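Transaminase (Bacillus megaterium, PDB 5G0A) catalyses S-selective, pyridoxal-5'-phosphate-dependent transfer of amino groups, as a class-III (omega-) transaminase. Local coordinates at residues 160-165 / 407-412; 400-405 / 437-442. One frame throughout, in Å; residues are numbered along the deposited sequence.

Interaction 1 of 2, residues 160-165 / 407-412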
ATOM      1  N   ARG B 160       5.691 -15.474   5.412  1.00 25.19           N
ATOM      2  CA  ARG B 160       7.066 -15.002   5.208  1.00 27.96           C
ATOM      3  C   ARG B 160       8.007 -16.189   4.971  1.00 28.50           C
ATOM      4  O   ARG B 160       9.127 -16.247   5.464  1.00 29.24           O
ATOM      5  CB  ARG B 160       7.526 -14.123   6.384  1.00 27.11           C
ATOM      6  CG  ARG B 160       6.724 -12.848   6.590  1.00 28.29           C
ATOM      7  CD  ARG B 160       6.668 -11.965   5.350  1.00 28.96           C
ATOM      8  NE  ARG B 160       7.911 -11.995   4.586  1.00 29.85           N
ATOM      9  CZ  ARG B 160       8.022 -11.675   3.296  1.00 30.24           C
ATOM     10  NH1 ARG B 160       6.971 -11.248   2.606  1.00 28.73           N
ATOM     11  NH2 ARG B 160       9.195 -11.782   2.688  1.00 31.24           N
ATOM     12  N   LEU B 161       7.515 -17.145   4.195  1.00 29.53           N
ATOM     13  CA  LEU B 161       8.314 -18.289   3.787  1.00 30.75           C
ATOM     14  C   LEU B 161       8.614 -18.051   2.320  1.00 29.49           C
ATOM     15  O   LEU B 161       7.727 -18.163   1.489  1.00 30.62           O
ATOM     16  CB  LEU B 161       7.521 -19.593   3.997  1.00 30.85           C
ATOM     17  CG  LEU B 161       8.308 -20.892   3.793  1.00 32.67           C
ATOM     18  CD1 LEU B 161       9.449 -20.984   4.790  1.00 32.68           C
ATOM     19  CD2 LEU B 161       7.380 -22.088   3.922  1.00 31.91           C
ATOM     20  N   ARG B 162       9.868 -17.693   2.022  1.00 29.94           N
ATOM     21  CA  ARG B 162      10.268 -17.142   0.716  1.00 31.42           C
ATOM     22  C   ARG B 162       9.890 -18.019  -0.476  1.00 30.98           C
ATOM     23  O   ARG B 162       9.526 -17.516  -1.546  1.00 31.08           O
ATOM     24  CB  ARG B 162      11.787 -16.937   0.710  1.00 31.68           C
ATOM     25  CG  ARG B 162      12.307 -16.126  -0.452  1.00 33.52           C
ATOM     26  CD  ARG B 162      13.801 -15.919  -0.294  1.00 32.34           C
ATOM     27  NE  ARG B 162      14.363 -15.206  -1.437  1.00 35.37           N
ATOM     28  CZ  ARG B 162      15.630 -15.308  -1.829  1.00 38.58           C
ATOM     29  NH1 ARG B 162      16.465 -16.137  -1.192  1.00 37.82           N
ATOM     30  NH2 ARG B 162      16.057 -14.594  -2.872  1.00 39.35           N
ATOM     31  N   SER B 163       9.973 -19.329  -0.267  1.00 30.68           N
ATOM     32  CA  SER B 163       9.816 -20.319  -1.318  1.00 30.70           C
ATOM     33  C   SER B 163       8.371 -20.739  -1.559  1.00 31.32           C
ATOM     34  O   SER B 163       8.109 -21.600  -2.394  1.00 31.66           O
ATOM     35  CB  SER B 163      10.646 -21.573  -0.977  1.00 32.30           C
ATOM     36  OG  SER B 163      10.363 -22.051   0.338  1.00 33.24           O
ATOM     37  N   TYR B 164       7.436 -20.127  -0.841  1.00 30.67           N
ATOM     38  CA  TYR B 164       6.046 -20.531  -0.945  1.00 29.92           C
ATOM     39  C   TYR B 164       5.090 -19.359  -1.135  1.00 30.96           C
ATOM     40  O   TYR B 164       3.937 -19.425  -0.716  1.00 34.00           O
ATOM     41  CB  TYR B 164       5.660 -21.403   0.269  1.00 31.95           C
ATOM     42  CG  TYR B 164       6.118 -22.829   0.086  1.00 33.21           C
ATOM     43  CD1 TYR B 164       5.308 -23.754  -0.577  1.00 35.26           C
ATOM     44  CD2 TYR B 164       7.370 -23.244   0.533  1.00 31.50           C
ATOM     45  CE1 TYR B 164       5.730 -25.059  -0.771  1.00 36.05           C
ATOM     46  CE2 TYR B 164       7.793 -24.555   0.349  1.00 33.96           C
ATOM     47  CZ  TYR B 164       6.972 -25.446  -0.310  1.00 36.54           C
ATOM     48  OH  TYR B 164       7.372 -26.747  -0.511  1.00 42.92           O
ATOM     49  N   ARG B 165       5.549 -18.309  -1.819  1.00 28.99           N
ATOM     50  CA  ARG B 165       4.725 -17.124  -2.003  1.00 27.82           C
ATOM     51  C   ARG B 165       4.224 -16.946  -3.445  1.00 27.97           C
ATOM     52  O   ARG B 165       4.010 -15.827  -3.902  1.00 27.60           O
ATOM     53  CB  ARG B 165       5.491 -15.887  -1.510  1.00 28.51           C
ATOM     54  CG  ARG B 165       5.640 -15.813   0.008  1.00 31.37           C
ATOM     55  CD  ARG B 165       6.502 -14.618   0.434  1.00 31.69           C
ATOM     56  NE  ARG B 165       6.087 -13.386  -0.237  1.00 33.02           N
ATOM     57  CZ  ARG B 165       4.994 -12.687   0.070  1.00 33.30           C
ATOM     58  NH1 ARG B 165       4.231 -13.059   1.086  1.00 30.32           N
ATOM     59  NH2 ARG B 165       4.686 -11.596  -0.630  1.00 33.44           N
ATOM     60  N   ASN B 407      15.555 -19.781   3.902  1.00 36.39           N
ATOM     61  CA  ASN B 407      15.487 -18.675   2.943  1.00 38.67           C
ATOM     62  C   ASN B 407      15.864 -19.106   1.523  1.00 36.47           C
ATOM     63  O   ASN B 407      16.084 -18.264   0.654  1.00 38.01           O
ATOM     64  CB  ASN B 407      16.334 -17.469   3.408  1.00 38.13           C
ATOM     65  CG  ASN B 407      15.597 -16.584   4.400  1.00 39.20           C
ATOM     66  OD1 ASN B 407      14.372 -16.497   4.367  1.00 38.84           O
ATOM     67  ND2 ASN B 407      16.344 -15.918   5.293  1.00 38.69           N
ATOM     68  N   PHE B 408      15.910 -20.420   1.285  1.00 34.86           N
ATOM     69  CA  PHE B 408      16.194 -20.949  -0.058  1.00 35.88           C
ATOM     70  C   PHE B 408      15.013 -20.691  -0.996  1.00 36.55           C
ATOM     71  O   PHE B 408      13.943 -20.275  -0.544  1.00 35.55           O
ATOM     72  CB  PHE B 408      16.536 -22.459  -0.002  1.00 36.13           C
ATOM     73  CG  PHE B 408      15.339 -23.373  -0.200  1.00 38.22           C
ATOM     74  CD1 PHE B 408      14.230 -23.293   0.639  1.00 38.15           C
ATOM     75  CD2 PHE B 408      15.330 -24.316  -1.233  1.00 39.40           C
ATOM     76  CE1 PHE B 408      13.131 -24.120   0.440  1.00 38.42           C
ATOM     77  CE2 PHE B 408      14.240 -25.156  -1.427  1.00 39.71           C
ATOM     78  CZ  PHE B 408      13.139 -25.053  -0.593  1.00 38.87           C
ATOM     79  N   THR B 409      15.217 -20.919  -2.292  1.00 34.96           N
ATOM     80  CA  THR B 409      14.130 -20.881  -3.266  1.00 34.66           C
ATOM     81  C   THR B 409      14.129 -22.204  -4.036  1.00 36.54           C
ATOM     82  O   THR B 409      15.128 -22.943  -4.025  1.00 37.08           O
ATOM     83  CB  THR B 409      14.245 -19.711  -4.273  1.00 35.55           C
ATOM     84  OG1 THR B 409      15.228 -20.018  -5.267  1.00 35.82           O
ATOM     85  CG2 THR B 409      14.602 -18.386  -3.571  1.00 36.38           C
ATOM     86  N   HIS B 410      13.019 -22.497  -4.707  1.00 35.14           N
ATOM     87  CA  HIS B 410      12.940 -23.695  -5.533  1.00 36.28           C
ATOM     88  C   HIS B 410      13.727 -23.579  -6.849  1.00 37.39           C
ATOM     89  O   HIS B 410      13.693 -24.483  -7.682  1.00 37.86           O
ATOM     90  CB  HIS B 410      11.480 -24.096  -5.787  1.00 37.33           C
ATOM     91  CG  HIS B 410      10.777 -24.604  -4.565  1.00 37.14           C
ATOM     92  ND1 HIS B 410      10.006 -23.793  -3.760  1.00 36.52           N
ATOM     93  CD2 HIS B 410      10.696 -25.847  -4.035  1.00 35.63           C
ATOM     94  CE1 HIS B 410       9.503 -24.509  -2.766  1.00 35.90           C
ATOM     95  NE2 HIS B 410       9.907 -25.761  -2.911  1.00 36.00           N
ATOM     96  N   GLY B 411      14.437 -22.465  -7.020  1.00 35.80           N
ATOM     97  CA  GLY B 411      15.366 -22.282  -8.138  1.00 39.28           C
ATOM     98  C   GLY B 411      16.552 -23.229  -8.029  1.00 40.55           C
ATOM     99  O   GLY B 411      17.209 -23.513  -9.020  1.00 43.14           O
ATOM    100  N   MET B 412      16.809 -23.719  -6.818  1.00 44.11           N
ATOM    101  CA  MET B 412      17.901 -24.656  -6.555  1.00 46.49           C
ATOM    102  C   MET B 412      17.720 -25.962  -7.318  1.00 46.98           C
ATOM    103  O   MET B 412      16.597 -26.400  -7.568  1.00 45.96           O
ATOM    104  CB  MET B 412      17.969 -24.995  -5.065  1.00 48.82           C
ATOM    105  CG  MET B 412      18.726 -24.010  -4.201  1.00 52.02           C
ATOM    106  SD  MET B 412      19.126 -24.760  -2.609  1.00 54.03           S
ATOM    107  CE  MET B 412      20.505 -25.819  -3.055  1.00 53.07           C
TER
HETATM  108  O   HOH W   1      11.693 -18.024   4.294  1.00 37.67           O
HETATM  109  O   HOH W   2      12.209 -20.438   1.544  1.00 33.89           O
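Ser163 and Thr409 bring two irregular loops together, their CA atoms 4.8 Å apart, and no direct bond joins backbone to backbone. The direct hydrogen bond comes from a side chain. Arg162, with CG anti to the backbone N (chi1 -168°) and an extended chain as far as NE, sends NH1 to the carbonyl O of Asn407 at 2.8 Å. The oxygen lies close to the guanidinium plane and the bond runs nearly along the C=O axis. Thr409 CG2 sits over the centre of one guanidinium face, 3.7 Å from CZ, while Thr409 OG1 accepts from Gly411 N in an ST turn and also bonds Glu174.

Two waters bridge the loops, each between a backbone atom and a side-chain oxygen. One bridges Arg162 N and Asn407 OD1; the other accepts from Ser163 OG and donates to Phe408 O. The same Ser163 OG lies 3.5 Å from Phe408 CE1.

At the other end, His410 turns the edge of its imidazole toward the face of Tyr164 in an offset edge-to-face stack, the planes at 84°. Its CE1 comes within 3.6 Å of Tyr164 CE2, and Phe408 CZ lies over one imidazole face, toward the rim. His410 ND1 is bonded to Glu326 of the third subunit, which would hold the ring's rotation; Phe25 meets the rings of His410 and Tyr164. Asn407 OD1 also accepts from Asn225 of the second subunit.

Contributions from two other subunits place the pair of loops where subunits of the tetramer meet. Within the class-III aminotransferase chain, the contact joins the loop between helix 153-157 and strand 168-169 to the long loop ahead of helix 418-427, the side chain of Tyr164 about 9 Å from a bound pyridoxal-5'-phosphate.

Interaction 2 of 2, residues 400-405 / 437-442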
ATOM      1  N   PRO B 400      24.552 -27.565   8.555  1.00 48.34           N
ATOM      2  CA  PRO B 400      23.739 -27.851   7.352  1.00 48.26           C
ATOM      3  C   PRO B 400      24.456 -27.671   5.997  1.00 50.27           C
ATOM      4  O   PRO B 400      25.365 -26.842   5.866  1.00 49.20           O
ATOM      5  CB  PRO B 400      22.579 -26.849   7.460  1.00 47.29           C
ATOM      6  CG  PRO B 400      22.626 -26.314   8.854  1.00 49.38           C
ATOM      7  CD  PRO B 400      24.064 -26.371   9.265  1.00 49.92           C
ATOM      8  N   TYR B 401      24.012 -28.429   4.996  1.00 49.19           N
ATOM      9  CA  TYR B 401      24.571 -28.368   3.636  1.00 48.70           C
ATOM     10  C   TYR B 401      24.136 -27.139   2.839  1.00 49.08           C
ATOM     11  O   TYR B 401      24.905 -26.606   2.035  1.00 47.98           O
ATOM     12  CB  TYR B 401      24.161 -29.602   2.831  1.00 51.64           C
ATOM     13  CG  TYR B 401      24.803 -30.918   3.217  1.00 53.11           C
ATOM     14  CD1 TYR B 401      26.068 -31.274   2.736  1.00 55.30           C
ATOM     15  CD2 TYR B 401      24.125 -31.833   4.017  1.00 52.11           C
ATOM     16  CE1 TYR B 401      26.645 -32.498   3.063  1.00 53.60           C
ATOM     17  CE2 TYR B 401      24.692 -33.055   4.351  1.00 53.06           C
ATOM     18  CZ  TYR B 401      25.949 -33.384   3.874  1.00 54.93           C
ATOM     19  OH  TYR B 401      26.497 -34.604   4.215  1.00 54.16           O
ATOM     20  N   VAL B 402      22.891 -26.707   3.031  1.00 47.06           N
ATOM     21  CA  VAL B 402      22.346 -25.613   2.232  1.00 46.15           C
ATOM     22  C   VAL B 402      22.300 -24.346   3.081  1.00 45.62           C
ATOM     23  O   VAL B 402      21.453 -24.213   3.960  1.00 45.12           O
ATOM     24  CB  VAL B 402      20.957 -25.969   1.641  1.00 44.70           C
ATOM     25  CG1 VAL B 402      20.378 -24.800   0.857  1.00 44.52           C
ATOM     26  CG2 VAL B 402      21.059 -27.193   0.746  1.00 43.16           C
ATOM     27  N   LYS B 403      23.226 -23.426   2.812  1.00 44.64           N
ATOM     28  CA  LYS B 403      23.449 -22.265   3.687  1.00 46.78           C
ATOM     29  C   LYS B 403      22.223 -21.367   3.846  1.00 44.38           C
ATOM     30  O   LYS B 403      21.924 -20.934   4.957  1.00 43.39           O
ATOM     31  CB  LYS B 403      24.642 -21.425   3.216  1.00 49.87           C
ATOM     32  CG  LYS B 403      25.194 -20.515   4.305  1.00 54.58           C
ATOM     33  CD  LYS B 403      25.965 -19.326   3.752  1.00 58.72           C
ATOM     34  CE  LYS B 403      26.582 -18.526   4.890  1.00 60.66           C
ATOM     35  NZ  LYS B 403      26.916 -17.133   4.493  1.00 63.02           N
ATOM     36  N   LEU B 404      21.530 -21.088   2.739  1.00 42.75           N
ATOM     37  CA  LEU B 404      20.316 -20.252   2.767  1.00 41.94           C
ATOM     38  C   LEU B 404      19.186 -20.866   3.589  1.00 40.57           C
ATOM     39  O   LEU B 404      18.265 -20.154   3.992  1.00 38.94           O
ATOM     40  CB  LEU B 404      19.827 -19.906   1.349  1.00 41.61           C
ATOM     41  CG  LEU B 404      20.374 -18.662   0.627  1.00 44.31           C
ATOM     42  CD1 LEU B 404      20.032 -18.708  -0.862  1.00 43.26           C
ATOM     43  CD2 LEU B 404      19.874 -17.357   1.246  1.00 42.95           C
ATOM     44  N   ASP B 405      19.272 -22.173   3.850  1.00 38.24           N
ATOM     45  CA  ASP B 405      18.346 -22.874   4.757  1.00 37.23           C
ATOM     46  C   ASP B 405      16.896 -22.493   4.418  1.00 37.41           C
ATOM     47  O   ASP B 405      16.483 -22.657   3.274  1.00 35.73           O
ATOM     48  CB  ASP B 405      18.709 -22.610   6.224  1.00 38.91           C
ATOM     49  CG  ASP B 405      17.981 -23.537   7.198  1.00 42.80           C
ATOM     50  OD1 ASP B 405      17.948 -24.772   6.974  1.00 42.48           O
ATOM     51  OD2 ASP B 405      17.464 -23.023   8.210  1.00 42.75           O
ATOM     52  N   MET B 437      11.635 -28.136   3.325  1.00 33.30           N
ATOM     53  CA  MET B 437      12.813 -27.287   3.470  1.00 36.93           C
ATOM     54  C   MET B 437      14.043 -28.140   3.154  1.00 37.36           C
ATOM     55  O   MET B 437      13.997 -29.365   3.288  1.00 39.55           O
ATOM     56  CB  MET B 437      12.887 -26.716   4.892  1.00 34.49           C
ATOM     57  CG  MET B 437      11.774 -25.732   5.236  1.00 35.73           C
ATOM     58  SD  MET B 437      11.760 -24.188   4.292  1.00 37.96           S
ATOM     59  CE  MET B 437      10.397 -24.430   3.150  1.00 36.69           C
ATOM     60  N   PRO B 438      15.142 -27.502   2.728  1.00 39.16           N
ATOM     61  CA  PRO B 438      16.280 -28.254   2.188  1.00 36.73           C
ATOM     62  C   PRO B 438      17.083 -29.057   3.218  1.00 39.08           C
ATOM     63  O   PRO B 438      17.645 -30.105   2.867  1.00 39.55           O
ATOM     64  CB  PRO B 438      17.148 -27.160   1.550  1.00 37.03           C
ATOM     65  CG  PRO B 438      16.830 -25.930   2.334  1.00 36.15           C
ATOM     66  CD  PRO B 438      15.374 -26.043   2.697  1.00 37.16           C
ATOM     67  N   ASN B 439      17.142 -28.580   4.464  1.00 37.32           N
ATOM     68  CA  ASN B 439      17.906 -29.268   5.524  1.00 38.93           C
ATOM     69  C   ASN B 439      17.058 -29.920   6.601  1.00 38.38           C
ATOM     70  O   ASN B 439      17.577 -30.294   7.654  1.00 37.44           O
ATOM     71  CB  ASN B 439      18.849 -28.285   6.238  1.00 38.14           C
ATOM     72  CG  ASN B 439      19.719 -27.508   5.285  1.00 39.30           C
ATOM     73  OD1 ASN B 439      20.454 -28.088   4.485  1.00 41.64           O
ATOM     74  ND2 ASN B 439      19.645 -26.182   5.365  1.00 41.53           N
ATOM     75  N   THR B 440      15.753 -30.045   6.366  1.00 36.95           N
ATOM     76  CA  THR B 440      14.870 -30.429   7.446  1.00 34.63           C
ATOM     77  C   THR B 440      13.802 -31.350   6.925  1.00 36.60           C
ATOM     78  O   THR B 440      13.055 -30.993   6.026  1.00 34.57           O
ATOM     79  CB  THR B 440      14.183 -29.195   8.079  1.00 36.21           C
ATOM     80  OG1 THR B 440      15.146 -28.136   8.245  1.00 38.42           O
ATOM     81  CG2 THR B 440      13.553 -29.557   9.430  1.00 34.18           C
ATOM     82  N   MET B 441      13.748 -32.540   7.488  1.00 34.89           N
ATOM     83  CA  MET B 441      12.675 -33.465   7.200  1.00 37.19           C
ATOM     84  C   MET B 441      11.427 -33.039   7.928  1.00 33.00           C
ATOM     85  O   MET B 441      11.511 -32.532   9.038  1.00 30.82           O
ATOM     86  CB  MET B 441      13.083 -34.810   7.717  1.00 40.65           C
ATOM     87  CG  MET B 441      14.496 -35.087   7.289  1.00 44.61           C
ATOM     88  SD  MET B 441      14.394 -36.224   5.934  1.00 49.30           S
ATOM     89  CE  MET B 441      14.243 -37.625   7.028  1.00 42.28           C
ATOM     90  N   ARG B 442      10.278 -33.303   7.305  1.00 32.98           N
ATOM     91  CA  ARG B 442       8.977 -33.008   7.880  1.00 33.92           C
ATOM     92  C   ARG B 442       8.144 -34.267   7.654  1.00 32.79           C
ATOM     93  O   ARG B 442       7.711 -34.554   6.535  1.00 32.02           O
ATOM     94  CB  ARG B 442       8.327 -31.803   7.184  1.00 33.02           C
ATOM     95  CG  ARG B 442       7.257 -31.107   8.024  1.00 36.66           C
ATOM     96  CD  ARG B 442       7.959 -30.128   8.954  1.00 42.29           C
ATOM     97  NE  ARG B 442       7.135 -29.296   9.834  1.00 39.07           N
ATOM     98  CZ  ARG B 442       6.866 -29.591  11.105  1.00 39.66           C
ATOM     99  NH1 ARG B 442       7.283 -30.747  11.629  1.00 39.84           N
ATOM    100  NH2 ARG B 442       6.175 -28.739  11.853  1.00 39.13           N
TER
HETATM  101  O   HOH W   3      21.733 -30.437   5.809  1.00 41.62           O
HETATM  102  O   HOH W   4      16.017 -26.446   6.076  1.00 39.82           O
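Asn439 reaches its carboxamide into the loop 400-405, around its Val402-Asp405 turn, and holds it through three direct hydrogen bonds. OD1 accepts from Val402 N at 3.2 Å, the donor tilted slightly from the carbonyl plane. ND2 spends both of its hydrogens on the same turn: one goes to Val402 O at 3.0 Å, in that carbonyl's plane and on a lone pair, the other to Asp405 OD1 at 2.7 Å, nearly straight at 169°. Asp405 OD1 is met on its anti side, and carboxylate and amide lie almost coplanar, 14° apart. In Asp405, chi1 of -168° sets CG anti to the backbone N, and from there OD1 meets the amide. Val402 O also takes Asp405 N, the bond that closes the type I turn from Val402 to Asp405, and so is gripped by two donors. An alanine in place of Asn439 would probably leave Val402 N and O without these side-chain partners and Asp405 OD1 without its amide donor, though its water would remain.

Water reinforces the pairing. One molecule links Tyr401 N to Asn439 OD1; another donates to Asp405 OD1, accepts from Asn439 N and is hydrogen-bonded to Thr440 OG1.

Carbon contacts surround the amide. Pro400 CB touches Asn439 CG at 3.7 Å, and Pro438 CG lies 3.4 Å from Asp405 O. The apolar contact is between Val402 and Pro438, which cross at about a right angle, CB to CB at 4.0 Å.

The turn thus meets the loop leading into strand 440-443, an outer strand of the antiparallel sheet with 378-384 and 387-392. Asn439 is paired through its backbone with Ile392 of the neighbouring strand, while Pro418 of helix 418-427 packs against Tyr401 and Val402.

In the fold
Interactions 1 and 2 are neighbours, their centres about 12 Å apart, and share one long loop: 400-405 is followed after one residue by 407-412. Their segments alternate along the chain, and they touch by packing, mostly between carbon and sulfur atoms. Phe408 CD1 lies 3.6 Å from Pro438 CD, and Met412 SD packs 3.7 Å from Val402 CG1. Met437 CE bridges to the other loop, 3.7 Å from Ser163 OG and 3.8 Å from Tyr164 CE2. The loop packs against both 160-165 and 437-442. No residue of either contact is among those lining the pyridoxal-5'-phosphate pocket; the Tyr164 side chain of interaction 1 lies about 9 Å from a bound cofactor and about 4 Å from a tetraethylene glycol.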